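Local structure of apical membrane antigen 1 (Babesia divergens, 4APM) at residues A[56-61]-A[78-83]; A[232-237]-A[364-369]; A[259-264]-A[313-318]; A[397-402]-A[415-420]. The protein probably takes part in host-cell invasion at the moving junction, as a calcium-binding membrane antigen of the apicomplexan AMA1 family. All coordinates share one frame; numbering follows the deposited sequence.

Contact 1 (A[56-61]-A[78-83]); sequences KVINLG and RGLAFP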
loop_
_atom_site.group_PDB
_atom_site.type_symbol
_atom_site.label_atom_id
_atom_site.label_comp_id
_atom_site.label_asym_id
_atom_site.label_seq_id
_atom_site.Cartn_x
_atom_site.Cartn_y
_atom_site.Cartn_z
ATOM N N LYS A 56 -8.005 -3.968 -0.700
ATOM C CA LYS A 56 -8.773 -3.295 -1.741
ATOM C C LYS A 56 -9.993 -4.107 -2.086
ATOM O O LYS A 56 -9.870 -5.254 -2.539
ATOM C CB LYS A 56 -7.940 -3.047 -3.008
ATOM C CG LYS A 56 -8.748 -2.523 -4.196
ATOM C CD LYS A 56 -7.830 -1.970 -5.274
ATOM C CE LYS A 56 -8.556 -1.757 -6.594
ATOM N NZ LYS A 56 -7.665 -0.988 -7.526
ATOM N N VAL A 57 -11.166 -3.526 -1.841
ATOM C CA VAL A 57 -12.413 -4.076 -2.310
ATOM C C VAL A 57 -13.085 -3.059 -3.217
ATOM O O VAL A 57 -12.771 -1.860 -3.182
ATOM C CB VAL A 57 -13.388 -4.454 -1.155
ATOM C CG1 VAL A 57 -12.770 -5.459 -0.200
ATOM C CG2 VAL A 57 -13.909 -3.225 -0.413
ATOM N N ILE A 58 -14.024 -3.530 -4.025
ATOM C CA ILE A 58 -14.837 -2.628 -4.806
ATOM C C ILE A 58 -16.242 -2.642 -4.242
ATOM O O ILE A 58 -16.868 -3.702 -4.182
ATOM C CB ILE A 58 -14.853 -3.031 -6.299
ATOM C CG1 ILE A 58 -13.414 -3.304 -6.813
ATOM C CG2 ILE A 58 -15.562 -1.966 -7.123
ATOM C CD1 ILE A 58 -12.470 -2.103 -6.781
ATOM N N ASN A 59 -16.707 -1.482 -3.772
ATOM C CA ASN A 59 -18.099 -1.311 -3.310
ATOM C C ASN A 59 -19.081 -1.196 -4.495
ATOM O O ASN A 59 -18.889 -0.383 -5.408
ATOM C CB ASN A 59 -18.233 -0.056 -2.436
ATOM C CG ASN A 59 -17.512 -0.176 -1.113
ATOM O OD1 ASN A 59 -17.309 -1.285 -0.593
ATOM N ND2 ASN A 59 -17.119 0.973 -0.544
ATOM N N LEU A 60 -20.136 -1.999 -4.477
ATOM C CA LEU A 60 -21.053 -2.050 -5.614
ATOM C C LEU A 60 -22.395 -1.355 -5.329
ATOM O O LEU A 60 -22.886 -1.374 -4.203
ATOM C CB LEU A 60 -21.257 -3.492 -6.076
ATOM C CG LEU A 60 -19.966 -4.205 -6.500
ATOM C CD1 LEU A 60 -20.287 -5.608 -7.022
ATOM C CD2 LEU A 60 -19.224 -3.388 -7.562
ATOM N N GLY A 61 -22.951 -0.712 -6.359
ATOM C CA GLY A 61 -24.259 -0.064 -6.270
ATOM C C GLY A 61 -25.373 -0.961 -5.742
ATOM O O GLY A 61 -26.211 -0.517 -4.958
ATOM N N ARG A 78 -25.307 -9.848 -7.897
ATOM C CA ARG A 78 -24.223 -9.914 -8.875
ATOM C C ARG A 78 -23.019 -9.089 -8.441
ATOM O O ARG A 78 -23.142 -7.897 -8.131
ATOM C CB ARG A 78 -24.700 -9.458 -10.253
ATOM C CG ARG A 78 -25.885 -10.241 -10.740
ATOM C CD ARG A 78 -26.206 -9.982 -12.194
ATOM N NE ARG A 78 -27.125 -11.021 -12.633
ATOM C CZ ARG A 78 -28.260 -10.808 -13.280
ATOM N NH1 ARG A 78 -28.601 -9.585 -13.661
ATOM N NH2 ARG A 78 -29.012 -11.840 -13.612
ATOM N N GLY A 79 -21.862 -9.740 -8.416
ATOM C CA GLY A 79 -20.606 -9.069 -8.149
ATOM C C GLY A 79 -19.849 -8.905 -9.443
ATOM O O GLY A 79 -20.452 -8.769 -10.507
ATOM N N LEU A 80 -18.528 -9.032 -9.353
ATOM C CA LEU A 80 -17.610 -8.724 -10.438
ATOM C C LEU A 80 -16.853 -9.981 -10.867
ATOM O O LEU A 80 -16.079 -9.953 -11.845
ATOM C CB LEU A 80 -16.591 -7.700 -9.945
ATOM C CG LEU A 80 -16.719 -6.219 -10.289
ATOM C CD1 LEU A 80 -18.156 -5.811 -10.525
ATOM C CD2 LEU A 80 -16.037 -5.355 -9.241
ATOM N N ALA A 81 -17.022 -11.053 -10.093
ATOM C CA ALA A 81 -16.264 -12.288 -10.276
ATOM C C ALA A 81 -16.657 -13.022 -11.547
ATOM O O ALA A 81 -17.819 -12.956 -11.989
ATOM C CB ALA A 81 -16.449 -13.202 -9.073
ATOM N N PHE A 82 -15.695 -13.745 -12.122
ATOM C CA PHE A 82 -15.972 -14.625 -13.255
ATOM C C PHE A 82 -17.282 -15.405 -13.130
ATOM O O PHE A 82 -17.539 -16.024 -12.087
ATOM C CB PHE A 82 -14.812 -15.584 -13.481
ATOM C CG PHE A 82 -14.047 -15.307 -14.738
ATOM C CD1 PHE A 82 -13.493 -14.052 -14.966
ATOM C CD2 PHE A 82 -13.898 -16.288 -15.709
ATOM C CE1 PHE A 82 -12.808 -13.783 -16.138
ATOM C CE2 PHE A 82 -13.207 -16.025 -16.876
ATOM C CZ PHE A 82 -12.656 -14.772 -17.089
ATOM N N PRO A 83 -18.093 -15.429 -14.216
ATOM C CA PRO A 83 -19.253 -16.336 -14.228
ATOM C C PRO A 83 -18.840 -17.810 -14.129
ATOM O O PRO A 83 -17.640 -18.140 -14.203
ATOM C CB PRO A 83 -19.929 -16.048 -15.572
ATOM C CG PRO A 83 -18.859 -15.487 -16.437
ATOM C CD PRO A 83 -17.853 -14.813 -15.535
#

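Contact 2 (A[232-237]-A[364-369]); sequences NGSCVA and VTNGYI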
loop_
_atom_site.group_PDB
_atom_site.type_symbol
_atom_site.label_atom_id
_atom_site.label_comp_id
_atom_site.label_asym_id
_atom_site.label_seq_id
_atom_site.Cartn_x
_atom_site.Cartn_y
_atom_site.Cartn_z
ATOM N N ASN A 232 20.969 17.070 4.401
ATOM C CA ASN A 232 22.088 17.569 5.204
ATOM C C ASN A 232 22.549 16.560 6.243
ATOM O O ASN A 232 22.847 16.930 7.376
ATOM C CB ASN A 232 21.705 18.879 5.896
ATOM C CG ASN A 232 21.754 20.070 4.962
ATOM O OD1 ASN A 232 21.878 21.211 5.406
ATOM N ND2 ASN A 232 21.679 19.810 3.660
ATOM N N GLY A 233 22.542 15.282 5.873
ATOM C CA GLY A 233 23.107 14.221 6.716
ATOM C C GLY A 233 22.159 13.699 7.788
ATOM O O GLY A 233 22.550 12.908 8.645
ATOM N N SER A 234 20.911 14.145 7.739
ATOM C CA SER A 234 19.884 13.634 8.629
ATOM C C SER A 234 18.680 13.147 7.818
ATOM O O SER A 234 18.555 13.444 6.624
ATOM C CB SER A 234 19.452 14.726 9.602
ATOM O OG SER A 234 20.455 14.963 10.564
ATOM N N CYS A 235 17.786 12.422 8.472
ATOM C CA CYS A 235 16.513 12.085 7.871
ATOM C C CYS A 235 15.460 13.060 8.385
ATOM O O CYS A 235 15.246 13.174 9.607
ATOM C CB CYS A 235 16.138 10.625 8.183
ATOM S SG CYS A 235 14.586 10.079 7.406
ATOM N N VAL A 236 14.850 13.812 7.466
ATOM C CA VAL A 236 13.847 14.819 7.844
ATOM C C VAL A 236 12.413 14.360 7.481
ATOM O O VAL A 236 12.142 13.989 6.343
ATOM C CB VAL A 236 14.144 16.203 7.188
ATOM C CG1 VAL A 236 13.119 17.245 7.618
ATOM C CG2 VAL A 236 15.552 16.677 7.524
ATOM N N ALA A 237 11.508 14.396 8.462
ATOM C CA ALA A 237 10.103 14.073 8.257
ATOM C C ALA A 237 9.533 14.827 7.059
ATOM O O ALA A 237 9.754 16.043 6.913
ATOM C CB ALA A 237 9.303 14.392 9.512
ATOM N N VAL A 364 21.044 3.119 10.972
ATOM C CA VAL A 364 21.153 4.136 12.022
ATOM C C VAL A 364 21.476 5.501 11.415
ATOM O O VAL A 364 22.425 5.637 10.650
ATOM C CB VAL A 364 22.190 3.741 13.116
ATOM C CG1 VAL A 364 22.189 4.752 14.256
ATOM C CG2 VAL A 364 21.893 2.352 13.670
ATOM N N THR A 365 20.627 6.484 11.704
ATOM C CA THR A 365 20.788 7.858 11.211
ATOM C C THR A 365 20.105 8.807 12.205
ATOM O O THR A 365 19.279 8.382 12.996
ATOM C CB THR A 365 20.133 8.066 9.814
ATOM O OG1 THR A 365 18.752 7.681 9.862
ATOM C CG2 THR A 365 20.852 7.260 8.738
ATOM N N ASN A 366 20.457 10.085 12.168
ATOM C CA ASN A 366 19.738 11.093 12.942
ATOM C C ASN A 366 18.445 11.590 12.225
ATOM O O ASN A 366 18.481 11.942 11.042
ATOM C CB ASN A 366 20.675 12.272 13.263
ATOM C CG ASN A 366 19.968 13.393 14.010
ATOM O OD1 ASN A 366 19.635 13.249 15.187
ATOM N ND2 ASN A 366 19.666 14.482 13.303
ATOM N N GLY A 367 17.320 11.615 12.941
ATOM C CA GLY A 367 16.052 12.025 12.332
ATOM C C GLY A 367 15.402 13.241 12.972
ATOM O O GLY A 367 15.466 13.413 14.198
ATOM N N TYR A 368 14.773 14.087 12.152
ATOM C CA TYR A 368 13.822 15.081 12.661
ATOM C C TYR A 368 12.406 14.561 12.571
ATOM O O TYR A 368 11.962 14.189 11.490
ATOM C CB TYR A 368 13.947 16.396 11.897
ATOM C CG TYR A 368 15.277 17.052 12.109
ATOM C CD1 TYR A 368 16.435 16.506 11.554
ATOM C CD2 TYR A 368 15.406 18.151 12.960
ATOM C CE1 TYR A 368 17.679 17.067 11.791
ATOM C CE2 TYR A 368 16.640 18.735 13.188
ATOM C CZ TYR A 368 17.776 18.185 12.601
ATOM O OH TYR A 368 19.012 18.744 12.838
ATOM N N ILE A 369 11.708 14.500 13.709
ATOM C CA ILE A 369 10.322 14.027 13.728
ATOM C C ILE A 369 9.315 14.981 13.048
ATOM O O ILE A 369 8.325 14.529 12.466
ATOM C CB ILE A 369 9.826 13.673 15.152
ATOM C CG1 ILE A 369 9.820 14.899 16.062
ATOM C CG2 ILE A 369 10.625 12.519 15.745
ATOM C CD1 ILE A 369 9.042 14.695 17.344
HETATM O O HOH W 1 22.674 10.966 10.307
#

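Contact 3 (A[259-264]-A[313-318]); sequences NAAADL and GMNWAN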
loop_
_atom_site.group_PDB
_atom_site.type_symbol
_atom_site.label_atom_id
_atom_site.label_comp_id
_atom_site.label_asym_id
_atom_site.label_seq_id
_atom_site.Cartn_x
_atom_site.Cartn_y
_atom_site.Cartn_z
ATOM N N ASN A 259 -6.770 8.764 -2.172
ATOM C CA ASN A 259 -5.982 9.824 -2.803
ATOM C C ASN A 259 -4.746 9.265 -3.457
ATOM O O ASN A 259 -3.874 10.021 -3.920
ATOM C CB ASN A 259 -5.592 10.861 -1.747
ATOM C CG ASN A 259 -6.800 11.623 -1.215
ATOM O OD1 ASN A 259 -7.285 11.381 -0.092
ATOM N ND2 ASN A 259 -7.363 12.455 -2.063
ATOM N N ALA A 260 -4.635 7.933 -3.440
ATOM C CA ALA A 260 -3.455 7.249 -3.933
ATOM C C ALA A 260 -3.493 7.300 -5.454
ATOM O O ALA A 260 -4.479 7.747 -6.044
ATOM C CB ALA A 260 -3.420 5.789 -3.432
ATOM N N ALA A 261 -2.406 6.853 -6.069
ATOM C CA ALA A 261 -2.305 6.734 -7.525
ATOM C C ALA A 261 -3.570 6.118 -8.121
ATOM O O ALA A 261 -3.996 5.030 -7.704
ATOM C CB ALA A 261 -1.095 5.888 -7.885
ATOM N N ALA A 262 -4.118 6.797 -9.135
ATOM C CA ALA A 262 -5.385 6.434 -9.769
ATOM C C ALA A 262 -5.251 6.656 -11.265
ATOM O O ALA A 262 -4.960 7.760 -11.694
ATOM C CB ALA A 262 -6.537 7.304 -9.214
ATOM N N ASP A 263 -5.473 5.616 -12.059
ATOM C CA ASP A 263 -5.347 5.725 -13.506
ATOM C C ASP A 263 -6.643 6.242 -14.220
ATOM O O ASP A 263 -6.897 5.917 -15.381
ATOM C CB ASP A 263 -4.925 4.377 -14.090
ATOM C CG ASP A 263 -3.542 3.927 -13.610
ATOM O OD1 ASP A 263 -2.707 4.780 -13.249
ATOM O OD2 ASP A 263 -3.289 2.700 -13.594
ATOM N N LEU A 264 -7.452 7.036 -13.539
ATOM C CA LEU A 264 -8.481 7.822 -14.229
ATOM C C LEU A 264 -8.958 8.984 -13.364
ATOM O O LEU A 264 -8.489 9.142 -12.228
ATOM C CB LEU A 264 -9.644 6.942 -14.715
ATOM C CG LEU A 264 -10.817 6.529 -13.823
ATOM C CD1 LEU A 264 -11.532 5.335 -14.453
ATOM C CD2 LEU A 264 -10.374 6.199 -12.409
ATOM N N GLY A 313 1.068 9.539 -6.850
ATOM C CA GLY A 313 -0.103 9.861 -6.044
ATOM C C GLY A 313 0.227 10.001 -4.569
ATOM O O GLY A 313 1.395 9.913 -4.155
ATOM N N MET A 314 -0.773 10.280 -3.748
ATOM C CA MET A 314 -0.502 10.313 -2.317
ATOM C C MET A 314 -0.535 8.909 -1.753
ATOM O O MET A 314 -1.565 8.480 -1.233
ATOM C CB MET A 314 -1.518 11.179 -1.610
ATOM C CG MET A 314 -1.711 12.506 -2.303
ATOM S SD MET A 314 -2.711 13.613 -1.296
ATOM C CE MET A 314 -2.993 14.923 -2.485
ATOM N N ASN A 315 0.613 8.231 -1.797
ATOM C CA ASN A 315 0.707 6.776 -1.608
ATOM C C ASN A 315 1.153 6.284 -0.219
ATOM O O ASN A 315 1.322 5.082 -0.021
ATOM C CB ASN A 315 1.657 6.172 -2.658
ATOM C CG ASN A 315 1.187 6.415 -4.088
ATOM O OD1 ASN A 315 -0.021 6.518 -4.350
ATOM N ND2 ASN A 315 2.142 6.439 -5.037
ATOM N N TRP A 316 1.428 7.212 0.692
ATOM C CA TRP A 316 2.083 6.901 1.972
ATOM C C TRP A 316 1.469 7.789 3.005
ATOM O O TRP A 316 0.995 8.904 2.684
ATOM C CB TRP A 316 3.594 7.181 1.919
ATOM C CG TRP A 316 4.317 6.765 0.648
ATOM C CD1 TRP A 316 5.039 5.589 0.431
ATOM C CD2 TRP A 316 4.477 7.546 -0.594
ATOM N NE1 TRP A 316 5.598 5.583 -0.845
ATOM C CE2 TRP A 316 5.286 6.723 -1.503
ATOM C CE3 TRP A 316 4.002 8.771 -1.044
ATOM C CZ2 TRP A 316 5.639 7.156 -2.768
ATOM C CZ3 TRP A 316 4.375 9.203 -2.337
ATOM C CH2 TRP A 316 5.179 8.411 -3.170
ATOM N N ALA A 317 1.398 7.287 4.237
ATOM C CA ALA A 317 0.858 8.064 5.360
ATOM C C ALA A 317 1.578 7.711 6.654
ATOM O O ALA A 317 2.074 6.584 6.817
ATOM C CB ALA A 317 -0.644 7.829 5.514
ATOM N N ASN A 318 1.651 8.691 7.551
ATOM C CA ASN A 318 2.147 8.489 8.907
ATOM C C ASN A 318 1.000 8.540 9.853
ATOM O O ASN A 318 0.288 9.534 9.918
ATOM C CB ASN A 318 3.089 9.608 9.287
ATOM C CG ASN A 318 4.179 9.796 8.277
ATOM O OD1 ASN A 318 4.036 10.602 7.362
ATOM N ND2 ASN A 318 5.233 8.995 8.377
#

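Contact 4 (A[397-402]-A[415-420]); sequences CSKYVH and CSEEKP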
loop_
_atom_site.group_PDB
_atom_site.type_symbol
_atom_site.label_atom_id
_atom_site.label_comp_id
_atom_site.label_asym_id
_atom_site.label_seq_id
_atom_site.Cartn_x
_atom_site.Cartn_y
_atom_site.Cartn_z
ATOM N N CYS A 397 22.283 16.561 18.856
ATOM C CA CYS A 397 21.566 17.199 19.961
ATOM C C CYS A 397 22.315 18.415 20.503
ATOM O O CYS A 397 23.535 18.398 20.663
ATOM C CB CYS A 397 21.294 16.195 21.092
ATOM S SG CYS A 397 20.290 16.837 22.466
ATOM N N SER A 398 21.567 19.461 20.808
ATOM C CA SER A 398 22.153 20.697 21.268
ATOM C C SER A 398 21.573 21.061 22.626
ATOM O O SER A 398 21.657 22.210 23.051
ATOM C CB SER A 398 21.859 21.813 20.268
ATOM O OG SER A 398 20.521 22.259 20.408
ATOM N N LYS A 399 20.916 20.097 23.267
ATOM C CA LYS A 399 20.318 20.306 24.585
ATOM C C LYS A 399 20.403 19.025 25.376
ATOM O O LYS A 399 21.474 18.452 25.486
ATOM C CB LYS A 399 18.867 20.798 24.481
ATOM C CG LYS A 399 18.693 22.016 23.582
ATOM C CD LYS A 399 18.031 23.179 24.303
ATOM C CE LYS A 399 18.559 24.507 23.779
ATOM N NZ LYS A 399 17.842 25.672 24.372
ATOM N N TYR A 400 19.279 18.556 25.901
ATOM C CA TYR A 400 19.266 17.339 26.706
ATOM C C TYR A 400 18.974 16.092 25.881
ATOM O O TYR A 400 18.165 16.126 24.964
ATOM C CB TYR A 400 18.265 17.476 27.836
ATOM C CG TYR A 400 18.454 18.762 28.606
ATOM C CD1 TYR A 400 17.878 19.949 28.165
ATOM C CD2 TYR A 400 19.268 18.807 29.731
ATOM C CE1 TYR A 400 18.062 21.130 28.851
ATOM C CE2 TYR A 400 19.463 19.987 30.421
ATOM C CZ TYR A 400 18.851 21.144 29.979
ATOM O OH TYR A 400 19.022 22.318 30.672
ATOM N N VAL A 401 19.678 15.004 26.184
ATOM C CA VAL A 401 19.390 13.712 25.577
ATOM C C VAL A 401 18.507 12.909 26.505
ATOM O O VAL A 401 18.758 12.851 27.702
ATOM C CB VAL A 401 20.671 12.915 25.277
ATOM C CG1 VAL A 401 20.314 11.553 24.691
ATOM C CG2 VAL A 401 21.565 13.680 24.315
ATOM N N HIS A 402 17.423 12.361 25.965
ATOM C CA HIS A 402 16.547 11.491 26.733
ATOM C C HIS A 402 16.558 10.122 26.139
ATOM O O HIS A 402 17.075 9.906 25.047
ATOM C CB HIS A 402 15.109 12.014 26.736
ATOM C CG HIS A 402 14.951 13.389 27.332
ATOM N ND1 HIS A 402 14.135 13.634 28.384
ATOM C CD2 HIS A 402 15.520 14.612 26.979
ATOM C CE1 HIS A 402 14.201 14.936 28.699
ATOM N NE2 HIS A 402 15.029 15.539 27.821
ATOM N N CYS A 415 16.380 14.403 21.476
ATOM C CA CYS A 415 16.901 15.665 21.962
ATOM C C CYS A 415 15.797 16.633 22.352
ATOM O O CYS A 415 15.032 17.087 21.497
ATOM C CB CYS A 415 17.763 16.312 20.906
ATOM S SG CYS A 415 18.666 17.720 21.558
ATOM N N SER A 416 15.757 16.983 23.632
ATOM C CA SER A 416 14.665 17.759 24.190
ATOM C C SER A 416 15.192 18.995 24.937
ATOM O O SER A 416 16.372 19.054 25.296
ATOM C CB SER A 416 13.850 16.873 25.121
ATOM O OG SER A 416 12.913 17.627 25.848
ATOM N N GLU A 417 14.328 19.993 25.129
ATOM C CA GLU A 417 14.679 21.203 25.899
ATOM C C GLU A 417 14.472 21.006 27.410
ATOM O O GLU A 417 15.004 21.773 28.219
ATOM C CB GLU A 417 13.848 22.407 25.446
ATOM C CG GLU A 417 14.311 23.099 24.174
ATOM C CD GLU A 417 13.276 24.100 23.657
ATOM O OE1 GLU A 417 12.061 23.919 23.930
ATOM O OE2 GLU A 417 13.673 25.061 22.962
ATOM N N GLU A 418 13.657 20.019 27.778
ATOM C CA GLU A 418 13.421 19.685 29.178
ATOM C C GLU A 418 14.618 18.896 29.743
ATOM O O GLU A 418 15.277 18.141 29.021
ATOM C CB GLU A 418 12.102 18.902 29.314
ATOM C CG GLU A 418 11.888 18.186 30.646
ATOM C CD GLU A 418 11.287 19.078 31.728
ATOM O OE1 GLU A 418 11.673 20.264 31.819
ATOM O OE2 GLU A 418 10.448 18.582 32.511
ATOM N N LYS A 419 14.941 19.127 31.012
ATOM C CA LYS A 419 15.932 18.304 31.708
ATOM C C LYS A 419 15.323 16.964 32.108
ATOM O O LYS A 419 14.202 16.916 32.621
ATOM C CB LYS A 419 16.461 19.017 32.958
ATOM C CG LYS A 419 16.989 20.417 32.706
ATOM C CD LYS A 419 17.148 21.178 34.010
ATOM C CE LYS A 419 17.032 22.675 33.787
ATOM N NZ LYS A 419 18.133 23.406 34.476
ATOM N N PRO A 420 16.070 15.868 31.898
ATOM C CA PRO A 420 15.616 14.550 32.340
ATOM C C PRO A 420 15.171 14.575 33.803
ATOM O O PRO A 420 15.753 15.296 34.611
ATOM C CB PRO A 420 16.862 13.681 32.180
ATOM C CG PRO A 420 17.650 14.351 31.105
ATOM C CD PRO A 420 17.403 15.820 31.271
#

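Contact 1 (A[56-61]-A[78-83])
Leu-60 and Ile-58, two alternate residues of strand 56-60, turn their side chains to the same side and meet Leu-80 of the loop segment 78-83. Leu-60 has its CG anti to the carbonyl carbon (chi1 -59°), and its two methyls divide the work. Leu-60 CD1 lies 3.7 Å from Gly-79 CA, where the bare backbone lets the methyl touch the main chain itself, and also rests against Arg-78 O; Leu-60 CD2 is 4.0 Å from Leu-80 CD1. The other branch of Leu-80 reaches toward the branch point of Ile-58: Leu-80 CD2 sits 3.9 Å from Ile-58 CB, with both CG1 and CG2 nearly as close. These two side chains cross at about a right angle. Both torsions of Leu-80, chi1 at -101° and chi2 at 27°, lie off the usual staggered values. Met-191 of the paired strand 191-195 also touches both Ile-58 and Leu-60. Beta-branched isoleucine suits the extended backbone, and leucine's forked end can touch two partners at once. With no hydrogen bond across them, the two segments are held together mainly by apolar packing, a largely buried association that depends on shape and exclusion of water.

Contact 2 (A[232-237]-A[364-369])
Cys-235 O is gripped by two groups of the facing chain: Tyr-368 N donates to it at 2.7 Å, and Gly-367 CA offers a weaker C-H contact at 3.1 Å. Cys-235 N in turn donates to Asn-366 O, also at 2.7 Å, so that Cys-235 straddles Gly-367. The straddling then changes sides, because Tyr-368 O takes the N-H of Ala-237 at 3.1 Å. Where this ladder begins, Ser-234 adds a side-chain bond. Asn-366 has CG anti to its backbone N (chi1 177°), and its ND2 donates to Ser-234 OG at 2.9 Å in an almost straight bond (172°) lying in the amide plane. Its OD1 accepts from Lys-396 N, which fixes the rotation of the amide. A water joins Gly-233 O to Asn-366 N just beyond.

Tyr-368 and Val-236 project from one face of the sheet. The tyrosine turns its edge to the serine, with Tyr-368 CE1 3.7 Å from Ser-234 CB, while Val-236 CG2 approaches Tyr-368 CD1 obliquely at 4.1 Å. Arg-372 adds a cation-pi contact to the same ring. Cys-235 points to the other face, where its disulfide to Cys-335 ties it to strand 335-339. Serine suits its place by offering a hydroxyl to the Asn-366 amide, and the small Ala-237 CB fits beside Ile-369 O. The alternating bonds are those of a parallel beta ladder, here the one parallel pairing in an otherwise antiparallel mixed sheet, cross-tied by a disulfide.

Contact 3 (A[259-264]-A[313-318])
An inverse gamma turn centred on Met-314, just before strand 316-320, docks against the irregular segment Asn-259 to Ala-261 that follows helix 249-257. The two segments flank a long excursion whose residues 266-304 are not modelled, consistent with the base of the mobile loop of domain II known in AMA1 proteins. Met-314 N donates to Asn-259 O at 3.1 Å, with the donor tilted 31° from the carbonyl plane. The second bond runs from backbone to side chain. Asn-315 CG is anti to the carbonyl carbon (chi1 -60°), and Asn-315 OD1 accepts from Ala-261 N at 3.0 Å, in the carbonyl plane and nearly straight (166°). The same amide gives ND2 to Gly-311 O, so asparagine, with acceptor and donor on one flat group, ties segment 259-264 to the chain just ahead of the turn. Gly-313 brings its CA within 3.8 Å of Ala-261 N, where a beta carbon would collide with that nitrogen. The extended Met-314 chain passes Asn-259, Met-314 SD 4.0 Å from Asn-259 CB, and Phe-242 touches both residues. Ala-260 packs against the turn, its CA 3.5 Å from Met-314 O. Asn-315 CB lies 3.7 Å above the centre of the Trp-316 ring.

Contact 4 (A[397-402]-A[415-420])
Cys-397 opens the first segment with a disulfide to Cys-415, the two SG atoms 2.1 Å apart with a torsion of 70° about the S-S bond. Past Ser-398, Lys-399 runs side by side with Glu-417. Lys-399 NZ stays 4.4 Å from Glu-417 OE2, beyond a salt bridge, so any attraction is probably modest at this exposed position. Tyr-400 forms an antiparallel hydrogen-bonded pair with Ser-416: its N donates to Ser-416 O at 3.0 Å, and its O accepts from Ser-416 N at 2.9 Å. Tyr-400 CG is anti to the carbonyl carbon (chi1 -50°), and the broad ring gives the turning chain a surface to lie on; Lys-419 CA sits over one face, 4.0 Å from the ring centroid in a CH-pi contact, and Lys-419 CG packs 3.4 Å from Tyr-400 CZ. Val-401 then faces Cys-415 in a non-hydrogen-bonded pair. Last, histidine suits its place with a ring N-H that reaches a backbone oxygen: His-402 NE2 donates to Glu-418 O at 2.9 Å, standing 40° out of the carbonyl plane. Ser-416 OG accepts from Glu-418 N in an ST turn, and Pro-420 lays a compact apolar ring over the imidazole. Tyr-414 stacks on the same imidazole, Trp-423 meets the Tyr-400 ring, and hairpin 400-406/410-416 ends the mixed sheet, with 410-416 lying between 387-389 and the outermost strand 400-406.

Overall arrangement
The contacts are strung along the elongated chain; in space the order is 1, 3, 2, 4. Contact 1 packs a loop against the two-stranded sheet 56-60/191-195, and its centre is about 22 Å from that of contact 3, which leads into the four-stranded sheet holding strand 316-320. Contacts 2 and 4 share the seven-stranded mixed sheet, with centres about 17 Å apart, whereas those of contacts 1 and 4 are about 54 Å apart. No two contacts touch. Along the sequence contact 1 closes first; contact 3 falls between the two segments of contact 2, and contact 4 comes last. The contacts thus spread over separate sheets of this AMA1 piece, and disulfides in contacts 2 and 4 secure the mixed one.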